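PDB 3QR0: phospholipase C-beta (PLC-beta) from Sepia officinalis, which is a multidomain member of the phospholipase C-beta family, combining PH, EF-hand, TIM-barrel and C2 domains and holding a calcium ion at a site in the barrel. Local coordinates for residues 220-225 against 658-663; 153-158 against 179-184; 721-726 against 761-766; 229-234 against 301-306. All coordinates share one frame; numbering follows the deposited sequence.

Contact 1: residues 220-225 against 658-663; sequences KFYLAL and SAQFLS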
loop_
_atom_site.group_PDB
_atom_site.type_symbol
_atom_site.label_atom_id
_atom_site.label_comp_id
_atom_site.label_asym_id
_atom_site.label_seq_id
_atom_site.Cartn_x
_atom_site.Cartn_y
_atom_site.Cartn_z
ATOM N N LYS A 220 -6.494 -19.965 -23.826
ATOM C CA LYS A 220 -5.962 -20.267 -25.160
ATOM C C LYS A 220 -5.919 -18.988 -26.027
ATOM O O LYS A 220 -5.051 -18.834 -26.880
ATOM C CB LYS A 220 -6.792 -21.370 -25.839
ATOM C CG LYS A 220 -6.019 -22.192 -26.868
ATOM C CD LYS A 220 -6.887 -23.281 -27.512
ATOM C CE LYS A 220 -6.233 -23.820 -28.782
ATOM N NZ LYS A 220 -7.062 -24.854 -29.476
ATOM N N PHE A 221 -6.854 -18.068 -25.787
ATOM C CA PHE A 221 -6.832 -16.749 -26.429
ATOM C C PHE A 221 -5.600 -15.946 -25.992
ATOM O O PHE A 221 -4.937 -15.335 -26.827
ATOM C CB PHE A 221 -8.141 -15.998 -26.142
ATOM C CG PHE A 221 -8.103 -14.524 -26.463
ATOM C CD1 PHE A 221 -7.877 -14.083 -27.757
ATOM C CD2 PHE A 221 -8.344 -13.581 -25.473
ATOM C CE1 PHE A 221 -7.864 -12.724 -28.053
ATOM C CE2 PHE A 221 -8.333 -12.224 -25.760
ATOM C CZ PHE A 221 -8.092 -11.794 -27.052
ATOM N N TYR A 222 -5.294 -15.965 -24.694
ATOM C CA TYR A 222 -4.055 -15.368 -24.173
ATOM C C TYR A 222 -2.832 -15.934 -24.901
ATOM O O TYR A 222 -1.965 -15.180 -25.337
ATOM C CB TYR A 222 -3.913 -15.611 -22.660
ATOM C CG TYR A 222 -2.667 -15.001 -22.038
ATOM C CD1 TYR A 222 -2.723 -13.786 -21.370
ATOM C CD2 TYR A 222 -1.434 -15.651 -22.109
ATOM C CE1 TYR A 222 -1.585 -13.224 -20.799
ATOM C CE2 TYR A 222 -0.290 -15.097 -21.545
ATOM C CZ TYR A 222 -0.372 -13.881 -20.890
ATOM O OH TYR A 222 0.750 -13.319 -20.330
ATOM N N LEU A 223 -2.779 -17.261 -25.027
ATOM C CA LEU A 223 -1.669 -17.930 -25.716
ATOM C C LEU A 223 -1.561 -17.483 -27.174
ATOM O O LEU A 223 -0.458 -17.287 -27.684
ATOM C CB LEU A 223 -1.826 -19.455 -25.655
ATOM C CG LEU A 223 -1.806 -20.116 -24.274
ATOM C CD1 LEU A 223 -2.013 -21.630 -24.401
ATOM C CD2 LEU A 223 -0.508 -19.807 -23.553
ATOM N N ALA A 224 -2.709 -17.324 -27.830
ATOM C CA ALA A 224 -2.765 -16.854 -29.217
ATOM C C ALA A 224 -2.438 -15.366 -29.374
ATOM O O ALA A 224 -1.980 -14.948 -30.439
ATOM C CB ALA A 224 -4.141 -17.138 -29.811
ATOM N N LEU A 225 -2.688 -14.570 -28.334
ATOM C CA LEU A 225 -2.526 -13.118 -28.421
ATOM C C LEU A 225 -1.093 -12.667 -28.188
ATOM O O LEU A 225 -0.498 -12.014 -29.044
ATOM C CB LEU A 225 -3.444 -12.402 -27.424
ATOM C CG LEU A 225 -3.366 -10.867 -27.442
ATOM C CD1 LEU A 225 -3.652 -10.334 -28.844
ATOM C CD2 LEU A 225 -4.325 -10.260 -26.429
ATOM N N SER A 658 10.480 -9.442 -19.572
ATOM C CA SER A 658 9.415 -8.897 -20.398
ATOM C C SER A 658 8.345 -8.217 -19.551
ATOM O O SER A 658 8.417 -8.219 -18.326
ATOM C CB SER A 658 8.783 -10.013 -21.233
ATOM O OG SER A 658 8.107 -10.945 -20.408
ATOM N N ALA A 659 7.366 -7.623 -20.222
ATOM C CA ALA A 659 6.197 -7.059 -19.556
ATOM C C ALA A 659 4.954 -7.324 -20.384
ATOM O O ALA A 659 5.044 -7.539 -21.590
ATOM C CB ALA A 659 6.373 -5.565 -19.320
ATOM N N GLN A 660 3.801 -7.330 -19.720
ATOM C CA GLN A 660 2.524 -7.572 -20.374
ATOM C C GLN A 660 1.527 -6.473 -20.039
ATOM O O GLN A 660 1.443 -6.032 -18.894
ATOM C CB GLN A 660 1.938 -8.918 -19.946
ATOM C CG GLN A 660 2.822 -10.125 -20.272
ATOM C CD GLN A 660 3.938 -10.327 -19.272
ATOM O OE1 GLN A 660 3.711 -10.313 -18.057
ATOM N NE2 GLN A 660 5.160 -10.513 -19.773
ATOM N N PHE A 661 0.778 -6.045 -21.053
ATOM C CA PHE A 661 -0.371 -5.161 -20.881
ATOM C C PHE A 661 -0.037 -3.889 -20.123
ATOM O O PHE A 661 -0.751 -3.503 -19.203
ATOM C CB PHE A 661 -1.511 -5.902 -20.181
ATOM C CG PHE A 661 -1.943 -7.143 -20.890
ATOM C CD1 PHE A 661 -2.565 -7.066 -22.124
ATOM C CD2 PHE A 661 -1.734 -8.390 -20.322
ATOM C CE1 PHE A 661 -2.970 -8.215 -22.786
ATOM C CE2 PHE A 661 -2.142 -9.537 -20.972
ATOM C CZ PHE A 661 -2.757 -9.451 -22.208
ATOM N N LEU A 662 1.055 -3.244 -20.511
ATOM C CA LEU A 662 1.445 -1.986 -19.882
ATOM C C LEU A 662 0.475 -0.858 -20.212
ATOM O O LEU A 662 0.304 0.056 -19.413
ATOM C CB LEU A 662 2.857 -1.580 -20.299
ATOM C CG LEU A 662 3.986 -2.465 -19.779
ATOM C CD1 LEU A 662 5.317 -1.868 -20.208
ATOM C CD2 LEU A 662 3.923 -2.625 -18.255
ATOM N N SER A 663 -0.156 -0.921 -21.384
ATOM C CA SER A 663 -1.000 0.176 -21.846
ATOM C C SER A 663 -2.003 -0.238 -22.919
ATOM O O SER A 663 -1.813 -1.235 -23.623
ATOM C CB SER A 663 -0.116 1.302 -22.387
ATOM O OG SER A 663 -0.903 2.348 -22.920
#

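Contact 2: residues 153-158 against 179-184; sequences GEWEKL and KCLSKD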
loop_
_atom_site.group_PDB
_atom_site.type_symbol
_atom_site.label_atom_id
_atom_site.label_comp_id
_atom_site.label_asym_id
_atom_site.label_seq_id
_atom_site.Cartn_x
_atom_site.Cartn_y
_atom_site.Cartn_z
ATOM N N GLY A 153 -5.019 -14.656 -12.386
ATOM C CA GLY A 153 -6.144 -14.083 -11.653
ATOM C C GLY A 153 -6.671 -12.802 -12.280
ATOM O O GLY A 153 -7.884 -12.564 -12.285
ATOM N N GLU A 154 -5.771 -11.972 -12.803
ATOM C CA GLU A 154 -6.181 -10.749 -13.496
ATOM C C GLU A 154 -6.822 -11.056 -14.844
ATOM O O GLU A 154 -7.692 -10.314 -15.303
ATOM C CB GLU A 154 -5.006 -9.786 -13.681
ATOM C CG GLU A 154 -4.552 -9.105 -12.394
ATOM C CD GLU A 154 -5.564 -8.092 -11.841
ATOM O OE1 GLU A 154 -6.556 -7.752 -12.526
ATOM O OE2 GLU A 154 -5.362 -7.641 -10.696
ATOM N N TRP A 155 -6.382 -12.143 -15.472
ATOM C CA TRP A 155 -6.976 -12.604 -16.717
ATOM C C TRP A 155 -8.397 -13.096 -16.438
ATOM O O TRP A 155 -9.309 -12.833 -17.220
ATOM C CB TRP A 155 -6.122 -13.712 -17.330
ATOM C CG TRP A 155 -6.391 -13.965 -18.777
ATOM C CD1 TRP A 155 -6.820 -15.133 -19.338
ATOM C CD2 TRP A 155 -6.242 -13.034 -19.852
ATOM N NE1 TRP A 155 -6.950 -14.985 -20.698
ATOM C CE2 TRP A 155 -6.603 -13.706 -21.040
ATOM C CE3 TRP A 155 -5.845 -11.693 -19.926
ATOM C CZ2 TRP A 155 -6.575 -13.087 -22.290
ATOM C CZ3 TRP A 155 -5.812 -11.077 -21.171
ATOM C CH2 TRP A 155 -6.177 -11.779 -22.337
ATOM N N GLU A 156 -8.573 -13.793 -15.317
ATOM C CA GLU A 156 -9.891 -14.252 -14.880
ATOM C C GLU A 156 -10.825 -13.081 -14.525
ATOM O O GLU A 156 -12.022 -13.140 -14.796
ATOM C CB GLU A 156 -9.758 -15.210 -13.691
ATOM C CG GLU A 156 -11.051 -15.920 -13.316
ATOM C CD GLU A 156 -10.923 -16.762 -12.056
ATOM O OE1 GLU A 156 -10.277 -16.312 -11.085
ATOM O OE2 GLU A 156 -11.488 -17.871 -12.031
ATOM N N LYS A 157 -10.281 -12.029 -13.922
ATOM C CA LYS A 157 -11.036 -10.794 -13.672
ATOM C C LYS A 157 -11.601 -10.205 -14.970
ATOM O O LYS A 157 -12.785 -9.855 -15.043
ATOM C CB LYS A 157 -10.152 -9.760 -12.973
ATOM C CG LYS A 157 -10.801 -8.399 -12.784
ATOM C CD LYS A 157 -10.076 -7.578 -11.726
ATOM C CE LYS A 157 -10.583 -6.142 -11.698
ATOM N NZ LYS A 157 -9.987 -5.363 -10.573
ATOM N N LEU A 158 -10.750 -10.110 -15.988
ATOM C CA LEU A 158 -11.176 -9.673 -17.314
ATOM C C LEU A 158 -12.248 -10.610 -17.872
ATOM O O LEU A 158 -13.230 -10.150 -18.469
ATOM C CB LEU A 158 -9.978 -9.611 -18.271
ATOM C CG LEU A 158 -10.253 -9.240 -19.729
ATOM C CD1 LEU A 158 -10.916 -7.870 -19.821
ATOM C CD2 LEU A 158 -8.968 -9.271 -20.538
ATOM N N LYS A 179 -12.268 -3.331 -26.648
ATOM C CA LYS A 179 -12.256 -2.113 -25.825
ATOM C C LYS A 179 -11.614 -2.338 -24.453
ATOM O O LYS A 179 -10.983 -1.435 -23.915
ATOM C CB LYS A 179 -13.665 -1.523 -25.657
ATOM C CG LYS A 179 -14.548 -2.228 -24.642
ATOM C CD LYS A 179 -15.832 -1.467 -24.374
ATOM C CE LYS A 179 -16.610 -2.123 -23.243
ATOM N NZ LYS A 179 -17.996 -1.603 -23.130
ATOM N N CYS A 180 -11.781 -3.535 -23.891
ATOM C CA CYS A 180 -11.188 -3.853 -22.589
ATOM C C CYS A 180 -9.664 -4.011 -22.664
ATOM O O CYS A 180 -8.988 -3.886 -21.642
ATOM C CB CYS A 180 -11.816 -5.121 -21.994
ATOM S SG CYS A 180 -13.545 -4.939 -21.444
ATOM N N LEU A 181 -9.126 -4.276 -23.857
ATOM C CA LEU A 181 -7.691 -4.539 -24.023
ATOM C C LEU A 181 -6.893 -3.397 -24.661
ATOM O O LEU A 181 -5.756 -3.150 -24.256
ATOM C CB LEU A 181 -7.467 -5.829 -24.827
ATOM C CG LEU A 181 -7.843 -7.146 -24.139
ATOM C CD1 LEU A 181 -7.737 -8.309 -25.114
ATOM C CD2 LEU A 181 -6.975 -7.403 -22.915
ATOM N N SER A 182 -7.454 -2.708 -25.656
ATOM C CA SER A 182 -6.676 -1.692 -26.380
ATOM C C SER A 182 -7.510 -0.653 -27.136
ATOM O O SER A 182 -8.622 -0.936 -27.591
ATOM C CB SER A 182 -5.715 -2.375 -27.361
ATOM O OG SER A 182 -4.758 -1.461 -27.867
ATOM N N LYS A 183 -6.944 0.549 -27.251
ATOM C CA LYS A 183 -7.488 1.621 -28.085
ATOM C C LYS A 183 -6.690 1.771 -29.384
ATOM O O LYS A 183 -7.016 2.619 -30.216
ATOM C CB LYS A 183 -7.461 2.949 -27.321
ATOM C CG LYS A 183 -8.277 2.947 -26.037
ATOM C CD LYS A 183 -8.159 4.273 -25.286
ATOM C CE LYS A 183 -9.071 4.303 -24.066
ATOM N NZ LYS A 183 -8.951 5.579 -23.300
ATOM N N ASP A 184 -5.656 0.946 -29.555
ATOM C CA ASP A 184 -4.761 1.031 -30.710
ATOM C C ASP A 184 -5.236 0.134 -31.856
ATOM O O ASP A 184 -5.649 -1.005 -31.633
ATOM C CB ASP A 184 -3.341 0.644 -30.293
ATOM C CG ASP A 184 -2.334 0.831 -31.407
ATOM O OD1 ASP A 184 -1.710 1.912 -31.464
ATOM O OD2 ASP A 184 -2.171 -0.096 -32.227
#

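Contact 3: residues 721-726 against 761-766; sequences IIVSEE and ASVFAH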
loop_
_atom_site.group_PDB
_atom_site.type_symbol
_atom_site.label_atom_id
_atom_site.label_comp_id
_atom_site.label_asym_id
_atom_site.label_seq_id
_atom_site.Cartn_x
_atom_site.Cartn_y
_atom_site.Cartn_z
ATOM N N ILE A 721 10.776 -2.570 -8.485
ATOM C CA ILE A 721 10.695 -2.498 -9.944
ATOM C C ILE A 721 9.828 -1.303 -10.333
ATOM O O ILE A 721 8.710 -1.171 -9.840
ATOM C CB ILE A 721 10.091 -3.796 -10.534
ATOM C CG1 ILE A 721 11.061 -4.970 -10.354
ATOM C CG2 ILE A 721 9.768 -3.624 -12.020
ATOM C CD1 ILE A 721 10.498 -6.327 -10.831
ATOM N N ILE A 722 10.345 -0.433 -11.201
ATOM C CA ILE A 722 9.601 0.730 -11.684
ATOM C C ILE A 722 9.543 0.696 -13.209
ATOM O O ILE A 722 10.570 0.575 -13.871
ATOM C CB ILE A 722 10.235 2.075 -11.237
ATOM C CG1 ILE A 722 10.520 2.095 -9.729
ATOM C CG2 ILE A 722 9.303 3.235 -11.601
ATOM C CD1 ILE A 722 11.905 1.610 -9.341
ATOM N N VAL A 723 8.341 0.790 -13.762
ATOM C CA VAL A 723 8.171 0.826 -15.206
ATOM C C VAL A 723 7.733 2.225 -15.624
ATOM O O VAL A 723 6.808 2.791 -15.035
ATOM C CB VAL A 723 7.145 -0.208 -15.698
ATOM C CG1 VAL A 723 7.099 -0.212 -17.220
ATOM C CG2 VAL A 723 7.474 -1.607 -15.159
ATOM N N SER A 724 8.399 2.765 -16.642
ATOM C CA SER A 724 8.130 4.113 -17.141
ATOM C C SER A 724 8.026 4.141 -18.659
ATOM O O SER A 724 8.593 3.290 -19.347
ATOM C CB SER A 724 9.253 5.062 -16.710
ATOM O OG SER A 724 9.394 5.089 -15.301
ATOM N N GLU A 725 7.305 5.130 -19.183
ATOM C CA GLU A 725 7.356 5.433 -20.608
ATOM C C GLU A 725 8.728 6.042 -20.905
ATOM O O GLU A 725 9.418 6.499 -19.987
ATOM C CB GLU A 725 6.236 6.393 -21.016
ATOM C CG GLU A 725 4.832 5.847 -20.750
ATOM C CD GLU A 725 3.727 6.624 -21.462
ATOM O OE1 GLU A 725 3.939 7.078 -22.604
ATOM O OE2 GLU A 725 2.631 6.759 -20.880
ATOM N N GLU A 726 9.123 6.045 -22.178
ATOM C CA GLU A 726 10.434 6.568 -22.580
ATOM C C GLU A 726 10.666 8.007 -22.125
ATOM O O GLU A 726 11.790 8.371 -21.776
ATOM C CB GLU A 726 10.623 6.477 -24.097
ATOM C CG GLU A 726 11.913 7.138 -24.594
ATOM C CD GLU A 726 12.249 6.807 -26.035
ATOM O OE1 GLU A 726 11.338 6.412 -26.795
ATOM O OE2 GLU A 726 13.434 6.964 -26.412
ATOM N N ALA A 761 -1.371 -5.239 -16.117
ATOM C CA ALA A 761 -0.002 -4.746 -16.296
ATOM C C ALA A 761 0.953 -5.484 -15.369
ATOM O O ALA A 761 0.780 -5.464 -14.148
ATOM C CB ALA A 761 0.078 -3.230 -16.059
ATOM N N SER A 762 1.946 -6.145 -15.960
ATOM C CA SER A 762 2.873 -6.993 -15.220
ATOM C C SER A 762 4.263 -6.974 -15.845
ATOM O O SER A 762 4.409 -6.758 -17.043
ATOM C CB SER A 762 2.383 -8.444 -15.205
ATOM O OG SER A 762 1.043 -8.547 -14.747
ATOM N N VAL A 763 5.270 -7.196 -15.009
ATOM C CA VAL A 763 6.628 -7.470 -15.471
ATOM C C VAL A 763 6.911 -8.942 -15.196
ATOM O O VAL A 763 6.518 -9.468 -14.152
ATOM C CB VAL A 763 7.663 -6.571 -14.761
ATOM C CG1 VAL A 763 9.093 -7.073 -14.999
ATOM C CG2 VAL A 763 7.530 -5.131 -15.248
ATOM N N PHE A 764 7.564 -9.607 -16.143
ATOM C CA PHE A 764 8.054 -10.965 -15.949
ATOM C C PHE A 764 9.568 -10.880 -15.740
ATOM O O PHE A 764 10.281 -10.255 -16.542
ATOM C CB PHE A 764 7.694 -11.837 -17.153
ATOM C CG PHE A 764 8.110 -13.278 -17.022
ATOM C CD1 PHE A 764 7.543 -14.095 -16.049
ATOM C CD2 PHE A 764 9.051 -13.825 -17.889
ATOM C CE1 PHE A 764 7.916 -15.431 -15.930
ATOM C CE2 PHE A 764 9.431 -15.160 -17.780
ATOM C CZ PHE A 764 8.867 -15.964 -16.795
ATOM N N ALA A 765 10.046 -11.481 -14.652
ATOM C CA ALA A 765 11.449 -11.370 -14.253
ATOM C C ALA A 765 11.976 -12.681 -13.673
ATOM O O ALA A 765 11.196 -13.547 -13.263
ATOM C CB ALA A 765 11.603 -10.251 -13.223
ATOM N N HIS A 766 13.299 -12.820 -13.641
ATOM C CA HIS A 766 13.942 -13.879 -12.871
ATOM C C HIS A 766 14.669 -13.254 -11.685
ATOM O O HIS A 766 15.391 -12.260 -11.833
ATOM C CB HIS A 766 14.924 -14.693 -13.707
ATOM C CG HIS A 766 15.487 -15.877 -12.979
ATOM N ND1 HIS A 766 16.625 -15.804 -12.203
ATOM C CD2 HIS A 766 15.058 -17.159 -12.895
ATOM C CE1 HIS A 766 16.877 -16.992 -11.682
ATOM N NE2 HIS A 766 15.939 -17.832 -12.085
#

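Contact 4: residues 229-234 against 301-306; sequences SEIEGI and GLLYFL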
loop_
_atom_site.group_PDB
_atom_site.type_symbol
_atom_site.label_atom_id
_atom_site.label_comp_id
_atom_site.label_asym_id
_atom_site.label_seq_id
_atom_site.Cartn_x
_atom_site.Cartn_y
_atom_site.Cartn_z
ATOM N N SER A 229 7.844 -14.976 -26.073
ATOM C CA SER A 229 9.013 -15.595 -26.708
ATOM C C SER A 229 9.971 -16.252 -25.733
ATOM O O SER A 229 10.607 -17.252 -26.066
ATOM C CB SER A 229 9.800 -14.539 -27.493
ATOM O OG SER A 229 9.021 -13.997 -28.537
ATOM N N GLU A 230 10.086 -15.659 -24.547
ATOM C CA GLU A 230 10.996 -16.129 -23.510
ATOM C C GLU A 230 10.713 -17.552 -23.020
ATOM O O GLU A 230 11.611 -18.220 -22.509
ATOM C CB GLU A 230 10.972 -15.171 -22.306
ATOM C CG GLU A 230 9.628 -15.096 -21.531
ATOM C CD GLU A 230 8.680 -14.019 -22.045
ATOM O OE1 GLU A 230 8.743 -13.684 -23.247
ATOM O OE2 GLU A 230 7.863 -13.507 -21.243
ATOM N N ILE A 231 9.469 -18.004 -23.160
ATOM C CA ILE A 231 9.046 -19.264 -22.555
ATOM C C ILE A 231 9.733 -20.465 -23.209
ATOM O O ILE A 231 10.005 -21.452 -22.536
ATOM C CB ILE A 231 7.501 -19.431 -22.585
ATOM C CG1 ILE A 231 6.821 -18.309 -21.790
ATOM C CG2 ILE A 231 7.086 -20.768 -22.005
ATOM C CD1 ILE A 231 7.180 -18.277 -20.303
ATOM N N GLU A 232 10.034 -20.362 -24.505
ATOM C CA GLU A 232 10.710 -21.436 -25.235
ATOM C C GLU A 232 12.079 -21.759 -24.628
ATOM O O GLU A 232 12.364 -22.913 -24.300
ATOM C CB GLU A 232 10.864 -21.064 -26.718
ATOM C CG GLU A 232 11.440 -22.169 -27.606
ATOM C CD GLU A 232 10.543 -23.395 -27.688
ATOM O OE1 GLU A 232 9.332 -23.239 -27.975
ATOM O OE2 GLU A 232 11.051 -24.519 -27.474
ATOM N N GLY A 233 12.919 -20.739 -24.491
ATOM C CA GLY A 233 14.227 -20.899 -23.865
ATOM C C GLY A 233 14.132 -21.370 -22.422
ATOM O O GLY A 233 14.924 -22.201 -21.983
ATOM N N ILE A 234 13.157 -20.850 -21.682
ATOM C CA ILE A 234 12.962 -21.249 -20.283
ATOM C C ILE A 234 12.493 -22.705 -20.186
ATOM O O ILE A 234 12.954 -23.461 -19.332
ATOM C CB ILE A 234 11.971 -20.313 -19.560
ATOM C CG1 ILE A 234 12.587 -18.920 -19.394
ATOM C CG2 ILE A 234 11.581 -20.884 -18.201
ATOM C CD1 ILE A 234 11.588 -17.852 -18.976
ATOM N N GLY A 301 1.529 -25.435 -20.314
ATOM C CA GLY A 301 1.309 -25.774 -18.908
ATOM C C GLY A 301 2.244 -25.022 -17.975
ATOM O O GLY A 301 1.833 -24.597 -16.892
ATOM N N LEU A 302 3.502 -24.858 -18.392
ATOM C CA LEU A 302 4.482 -24.088 -17.616
ATOM C C LEU A 302 4.081 -22.624 -17.493
ATOM O O LEU A 302 4.122 -22.051 -16.405
ATOM C CB LEU A 302 5.879 -24.178 -18.250
ATOM C CG LEU A 302 6.999 -23.391 -17.557
ATOM C CD1 LEU A 302 7.198 -23.878 -16.119
ATOM C CD2 LEU A 302 8.296 -23.496 -18.338
ATOM N N LEU A 303 3.709 -22.017 -18.614
ATOM C CA LEU A 303 3.273 -20.619 -18.618
ATOM C C LEU A 303 2.053 -20.435 -17.717
ATOM O O LEU A 303 1.959 -19.452 -16.982
ATOM C CB LEU A 303 2.962 -20.151 -20.046
ATOM C CG LEU A 303 2.554 -18.685 -20.231
ATOM C CD1 LEU A 303 3.456 -17.739 -19.436
ATOM C CD2 LEU A 303 2.571 -18.327 -21.710
ATOM N N TYR A 304 1.133 -21.395 -17.763
ATOM C CA TYR A 304 -0.051 -21.366 -16.898
ATOM C C TYR A 304 0.379 -21.345 -15.425
ATOM O O TYR A 304 -0.072 -20.501 -14.652
ATOM C CB TYR A 304 -0.947 -22.579 -17.186
ATOM C CG TYR A 304 -2.262 -22.592 -16.435
ATOM C CD1 TYR A 304 -3.436 -22.133 -17.031
ATOM C CD2 TYR A 304 -2.336 -23.075 -15.133
ATOM C CE1 TYR A 304 -4.650 -22.148 -16.342
ATOM C CE2 TYR A 304 -3.547 -23.091 -14.436
ATOM C CZ TYR A 304 -4.693 -22.634 -15.047
ATOM O OH TYR A 304 -5.879 -22.657 -14.352
ATOM N N PHE A 305 1.261 -22.263 -15.043
ATOM C CA PHE A 305 1.791 -22.290 -13.676
ATOM C C PHE A 305 2.417 -20.956 -13.284
ATOM O O PHE A 305 2.161 -20.431 -12.201
ATOM C CB PHE A 305 2.856 -23.373 -13.487
ATOM C CG PHE A 305 3.718 -23.140 -12.271
ATOM C CD1 PHE A 305 3.219 -23.384 -11.002
ATOM C CD2 PHE A 305 5.001 -22.623 -12.392
ATOM C CE1 PHE A 305 3.989 -23.147 -9.878
ATOM C CE2 PHE A 305 5.779 -22.386 -11.269
ATOM C CZ PHE A 305 5.273 -22.645 -10.016
ATOM N N LEU A 306 3.262 -20.430 -14.166
ATOM C CA LEU A 306 4.040 -19.232 -13.859
ATOM C C LEU A 306 3.145 -18.042 -13.565
ATOM O O LEU A 306 3.536 -17.146 -12.817
ATOM C CB LEU A 306 5.000 -18.896 -14.996
ATOM C CG LEU A 306 6.196 -19.833 -15.198
ATOM C CD1 LEU A 306 6.875 -19.503 -16.523
ATOM C CD2 LEU A 306 7.176 -19.733 -14.039
#

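Contact 1: residues 220-225 against 658-663
Y222 and L225, on one side of the EF-hand helix 215-225, meet F661 and Q660 where strand 650-660 of the C2 sandwich gives way to a loop. Along the helix, Y222 comes first. Its ring carbon CG stands anti to the backbone N (chi1 -179°), and the long side chain spans a gap that the backbones leave wide: the nearest CA atoms, those of Y222 and Q660, are 10.9 Å apart. Y222 CE1 arrives at the rim of the F661 ring, in its plane, 3.7 Å from F661 CE2. Farther out, the hydroxyl meets the aliphatic part of Q660, Y222 OH lying 3.8 Å from Q660 CG; the two side chains cross at about a right angle, with phenol and amide planes inclined by 61°. The polar ends are held through a shared neighbour, Q151, which hydrogen-bonds both Y222 OH and Q660 OE1; R228 adds a second bond to the hydroxyl. W155 meets the Y222 ring edge-to-face. One helical turn later L225 directs its side chain at the same phenylalanine. Its approach is the looser one and again runs to the ring's edge, near its plane, with L225 CD2 4.4 Å from F661 CE1.

Contact 2: residues 153-158 against 179-184
L158 projects from helix 151-165 as a two-pronged knob, and C180 and L181 of helix 174-181 each receive one prong. The two helices follow each other through a connection that includes the short strand 171-173, an arrangement consistent with the helix-loop-helix unit of an EF-hand. They come close at this point, where the CA atoms of L158 and C180 are 7.9 Å apart. Because CG of L158 is anti to its backbone N (chi1 177°), the branch is thrown forward and its methyls spread over neighbouring residues. L158 CD1 rests on the base of the cysteine side chain, 3.6 Å from C180 CB, rather than on its sulfur. The other prong, L158 CD2, lies 3.6 Å from L181 CD2, and the two leucine side chains cross at about a right angle.

That L181 methyl is itself a bump. It fits the hollow between the L158 branch and the indole of W155, approaching the latter obliquely, with L181 CD2 4.2 Å from W155 CZ3. Helix 215-225 holds the indole: F218 stacks on it and accepts the NE1 hydrogen bond at its backbone O. Two flanking lysines reach toward the PH domain, K157 in a salt bridge with D66 and K179 with D61, the latter lysine also pairing with E166. No hydrogen bond links the two segments, so their contact is one of methyl, methylene and ring carbon alone, which suggests that shape and burial of apolar surface, rather than directional bonds, account for the pairing here.

Contact 3: residues 721-726 against 761-766
V723 and V763 bring their strands closest, with CA atoms 8.4 Å apart and no hydrogen bond between the two segments, the spacing of backbones that face each other from separate sheets. Strand 718-725 contributes I721 and V723 to the interior, and strand 761-771 contributes V763. The methyl CG2 of V763 is the centre of the contact. In both valines CG1 is anti to the backbone N (chi1 -175° in V723, 167° in V763), which leaves CG2 beside the N and anti to the carbonyl carbon. The two side chains run alongside each other with opposite headings, and these CG2 methyls are brought together: V723 CG2 lies 3.5 Å from V763 CG2. I721 reaches the same methyl, I721 CG2 being 4.2 Å from V763 CG2, which thus settles between two residues of the facing strand. Within their own sheet, I721 and V723 also touch V671, and L662 packs against V723 from a loop. I722 and F764 point away from the interface; F764 has R228 against its ring in a cation-pi contact. Two four-stranded antiparallel sheets packed face to face through branched aliphatic residues in this way form the beta-sandwich of a C2 domain.

Contact 4: residues 229-234 against 301-306
I231 of helix 230-238 packs against L303 and L306 of helix 299-307, joining two helices of the EF-hand-like region almost at right angles. The short helical segments cross at 105°, with their axes 10.8 Å apart at closest approach, and side chains fill the space between them. The I231 side chain starts toward the other helix, but its CB stops short of contact. From there the two branches part. The CG2 methyl, anti to the backbone N, makes none of the close contacts, whereas CG1 lies beside the backbone N (chi1 -61°) and meets the end of L303, I231 CG1 being 4.1 Å from L303 CD1. A second bend, at chi2, then places the terminal methyl between two leucines one turn apart. I231 CD1 is 3.9 Å from L303 CD1, the isoleucine and this leucine crossing at about a right angle. I231 CD1 also lies 4.0 Å from L306 CD1, and here the two side chains run tip to tip.

F764 of the C2 domain packs on both I234 and L306, adding to this apolar patch. Polar groups at the margin bind elsewhere: E232 forms a salt bridge with K299, just ahead of the second segment, and the carbonyl oxygen of L306 accepts hydrogen bonds from H747 and N311. One turn beyond I231, I234 lies across L302 nearly perpendicularly, and their meeting is a single methyl pair, I234 CG2 and L302 CD2, 4.2 Å apart.

From the N terminus, contact 2 closes first, joining two successive EF-hand helices over a span of 20 residues. Contact 1 then opens on helix 215-225 and closes only at the C2 strand 650-660, a long loop that contains the TIM-barrel sequence and encloses all of contact 4, itself a closure of 66 intervening residues within the EF-hand-like region. Contact 3 comes last, between the two sheets of the C2 sandwich; no loops cross. W155 packs on F661 and F221, linking contacts 2 and 1. Strands 650-660 and 761-771 are sheet neighbours, which joins contacts 1 and 3, while F764 packs on both helices of contact 4 and S658 bonds E230 of the first.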